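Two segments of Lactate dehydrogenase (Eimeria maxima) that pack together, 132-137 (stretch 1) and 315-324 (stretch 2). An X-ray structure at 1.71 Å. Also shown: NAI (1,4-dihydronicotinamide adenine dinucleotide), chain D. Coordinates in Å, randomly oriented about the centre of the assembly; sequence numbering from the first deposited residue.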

# COMPACT_ATOMS: atom_id res chain seq x y z
N ASN B 132 18.42 1.38 -6.67
CA ASN B 132 19.28 2.46 -7.18
C ASN B 132 20.77 2.24 -6.88
O ASN B 132 21.11 1.51 -5.95
CB ASN B 132 18.85 3.80 -6.58
CG ASN B 132 17.72 4.46 -7.35
OD1 ASN B 132 17.67 4.40 -8.57
ND2 ASN B 132 16.81 5.09 -6.62
N PRO B 133 21.66 2.87 -7.67
CA PRO B 133 21.41 3.62 -8.91
C PRO B 133 20.93 2.70 -10.03
O PRO B 133 21.62 1.77 -10.44
CB PRO B 133 22.77 4.24 -9.24
CG PRO B 133 23.76 3.41 -8.52
CD PRO B 133 23.07 2.97 -7.27
N LEU B 134 19.73 3.01 -10.51
CA LEU B 134 18.94 2.04 -11.27
C LEU B 134 19.71 1.49 -12.46
O LEU B 134 19.76 0.27 -12.67
CB LEU B 134 17.64 2.72 -11.71
CG LEU B 134 16.47 1.90 -12.25
CD1 LEU B 134 16.41 2.04 -13.76
CD2 LEU B 134 16.53 0.43 -11.84
N ASP B 135 20.34 2.36 -13.24
CA ASP B 135 20.82 1.96 -14.56
C ASP B 135 22.06 1.09 -14.48
O ASP B 135 22.29 0.27 -15.38
CB ASP B 135 21.06 3.20 -15.41
CG ASP B 135 19.81 4.05 -15.57
OD1 ASP B 135 19.00 3.75 -16.46
OD2 ASP B 135 19.64 5.00 -14.78
N VAL B 136 22.89 1.22 -13.44
CA VAL B 136 24.03 0.32 -13.29
C VAL B 136 23.72 -0.88 -12.40
O VAL B 136 24.37 -1.92 -12.53
CB VAL B 136 25.27 1.06 -12.75
CG1 VAL B 136 25.75 2.08 -13.77
CG2 VAL B 136 25.00 1.73 -11.41
N MET B 137 22.73 -0.78 -11.50
CA MET B 137 22.35 -1.95 -10.72
C MET B 137 21.69 -3.01 -11.59
O MET B 137 21.91 -4.21 -11.39
CB MET B 137 21.42 -1.54 -9.57
CG MET B 137 22.09 -0.72 -8.48
SD MET B 137 23.45 -1.60 -7.67
CE MET B 137 24.19 -0.31 -6.67
N GLU B 315 26.62 10.23 -17.12
CA GLU B 315 26.40 9.86 -15.73
C GLU B 315 26.48 8.35 -15.55
O GLU B 315 27.05 7.86 -14.57
CB GLU B 315 25.05 10.39 -15.24
CG GLU B 315 24.79 10.15 -13.75
CD GLU B 315 23.57 10.88 -13.23
OE1 GLU B 315 23.16 11.88 -13.86
OE2 GLU B 315 23.02 10.45 -12.20
N VAL B 316 25.91 7.59 -16.49
CA VAL B 316 25.98 6.13 -16.40
C VAL B 316 27.42 5.66 -16.58
O VAL B 316 27.91 4.80 -15.83
CB VAL B 316 25.05 5.48 -17.45
CG1 VAL B 316 25.22 3.96 -17.46
CG2 VAL B 316 23.60 5.85 -17.16
N LEU B 317 28.12 6.21 -17.57
CA LEU B 317 29.51 5.81 -17.80
C LEU B 317 30.39 6.15 -16.61
O LEU B 317 31.27 5.37 -16.23
CB LEU B 317 30.04 6.48 -19.07
CG LEU B 317 29.36 6.07 -20.38
CD1 LEU B 317 29.82 6.98 -21.50
CD2 LEU B 317 29.66 4.61 -20.70
N GLU B 318 30.18 7.33 -16.02
CA GLU B 318 30.92 7.69 -14.81
C GLU B 318 30.72 6.65 -13.72
O GLU B 318 31.66 6.31 -12.99
CB GLU B 318 30.49 9.07 -14.33
CG GLU B 318 31.49 9.76 -13.41
CD GLU B 318 31.21 11.25 -13.26
OE1 GLU B 318 30.16 11.71 -13.75
OE2 GLU B 318 32.04 11.95 -12.66
N MET B 319 29.50 6.11 -13.60
CA MET B 319 29.23 5.10 -12.58
C MET B 319 29.89 3.76 -12.94
O MET B 319 30.37 3.05 -12.05
CB MET B 319 27.73 4.92 -12.40
CG MET B 319 27.05 6.06 -11.63
SD MET B 319 25.33 5.73 -11.21
CE MET B 319 24.52 5.84 -12.81
N GLN B 320 29.91 3.41 -14.22
CA GLN B 320 30.58 2.18 -14.64
C GLN B 320 32.05 2.18 -14.22
O GLN B 320 32.59 1.14 -13.83
CB GLN B 320 30.48 1.99 -16.15
CG GLN B 320 29.10 1.63 -16.65
CD GLN B 320 29.12 1.23 -18.11
OE1 GLN B 320 29.80 1.85 -18.93
NE2 GLN B 320 28.38 0.18 -18.45
N LYS B 321 32.70 3.34 -14.31
CA LYS B 321 34.13 3.39 -13.99
C LYS B 321 34.36 3.28 -12.49
O LYS B 321 35.29 2.59 -12.05
CB LYS B 321 34.74 4.67 -14.56
CG LYS B 321 34.74 4.69 -16.09
CD LYS B 321 35.93 5.44 -16.66
CE LYS B 321 35.82 6.94 -16.43
NZ LYS B 321 36.98 7.66 -17.01
N ALA B 322 33.53 3.95 -11.69
CA ALA B 322 33.57 3.74 -10.25
C ALA B 322 33.46 2.26 -9.90
O ALA B 322 34.17 1.77 -9.02
CB ALA B 322 32.46 4.54 -9.57
N ILE B 323 32.56 1.54 -10.58
CA ILE B 323 32.38 0.12 -10.30
C ILE B 323 33.61 -0.66 -10.73
O ILE B 323 34.03 -1.61 -10.05
CB ILE B 323 31.10 -0.40 -10.99
CG1 ILE B 323 29.86 0.21 -10.34
CG2 ILE B 323 31.03 -1.92 -10.93
CD1 ILE B 323 28.60 0.05 -11.17
N ALA B 324 34.20 -0.30 -11.87
CA ALA B 324 35.43 -0.94 -12.32
C ALA B 324 36.53 -0.77 -11.28
O ALA B 324 37.24 -1.72 -10.94
CB ALA B 324 35.85 -0.37 -13.67
PA NAI D . 13.62 -0.56 1.94
O1A NAI D . 14.87 -0.38 2.78
O2A NAI D . 12.27 -0.27 2.54
O5B NAI D . 13.62 -2.08 1.41
C5B NAI D . 14.83 -2.71 0.99
C4B NAI D . 14.80 -4.14 1.50
O4B NAI D . 15.80 -4.94 0.86
C3B NAI D . 15.07 -4.22 3.00
O3B NAI D . 13.93 -4.78 3.65
C2B NAI D . 16.29 -5.12 3.13
O2B NAI D . 16.23 -5.97 4.27
C1B NAI D . 16.20 -5.90 1.83
N9A NAI D . 17.44 -6.61 1.43
C8A NAI D . 18.73 -6.29 1.69
N7A NAI D . 19.55 -7.23 1.13
C5A NAI D . 18.78 -8.15 0.52
C6A NAI D . 18.97 -9.39 -0.25
N6A NAI D . 20.21 -9.86 -0.50
N1A NAI D . 17.88 -10.04 -0.70
C2A NAI D . 16.63 -9.59 -0.47
N3A NAI D . 16.38 -8.47 0.23
C4A NAI D . 17.39 -7.73 0.73
O3 NAI D . 13.81 0.31 0.59
PN NAI D . 12.63 0.69 -0.45
O1N NAI D . 11.98 1.97 0.01
O2N NAI D . 11.78 -0.54 -0.70
O5D NAI D . 13.49 1.01 -1.77
C5D NAI D . 14.24 -0.03 -2.38
C4D NAI D . 15.12 0.49 -3.51
O4D NAI D . 14.34 1.11 -4.54
C3D NAI D . 16.09 1.55 -3.01
O3D NAI D . 17.38 1.30 -3.58
C2D NAI D . 15.52 2.85 -3.53
O2D NAI D . 16.50 3.87 -3.70
C1D NAI D . 14.93 2.38 -4.84
N1N NAI D . 13.96 3.28 -5.49
C2N NAI D . 14.00 3.27 -6.82
C3N NAI D . 13.15 4.04 -7.59
C7N NAI D . 13.30 3.95 -9.08
O7N NAI D . 13.95 3.04 -9.56
N7N NAI D . 12.73 4.87 -9.85
C4N NAI D . 12.13 4.94 -6.95
C5N NAI D . 12.19 4.87 -5.50
C6N NAI D . 13.09 4.04 -4.83

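What holds the centre of the contact together? Val136 does, its side chain seated as a knob in a hole formed by Val316, Met319, Gln320 and Ile323, residues from successive turns of the second helix. Val136 CG1 lies 3.7 Å from Met319 CB and 4.2 Å from Val316 CG1, while Val136 CB approaches Ile323 CD1 at 3.8 Å. These are van der Waals distances, and no hydrogen bond crosses between the stretches.

How does the packing extend beyond the valine? Pro133, at the N-cap position and preceded by a cis peptide bond, has its CA-to-CB bond pointing toward the second helix, and Pro133 CB meets Met319 SD at 3.6 Å. Met319 thus touches both Pro133 and Val136, bridging the loop and the start of the first helix.

What happens where polar residues join in? Asp135 offers its aliphatic part, with Asp135 CB 4.1 Å from Val316 CG2; its carboxylate oxygens are hydrogen-bonded elsewhere in the structure. Gln320 contributes lightly, Gln320 CG standing 4.4 Å from Val136 CG1.

Does Asn132 take part in the contact? It does not: it lies out of reach of the second helix, and it hydrogen-bonds NAI, with Asn132 N donating to NAI O3D at 3.3 Å and Asn132 ND2 to NAI O2D at 3.2 Å.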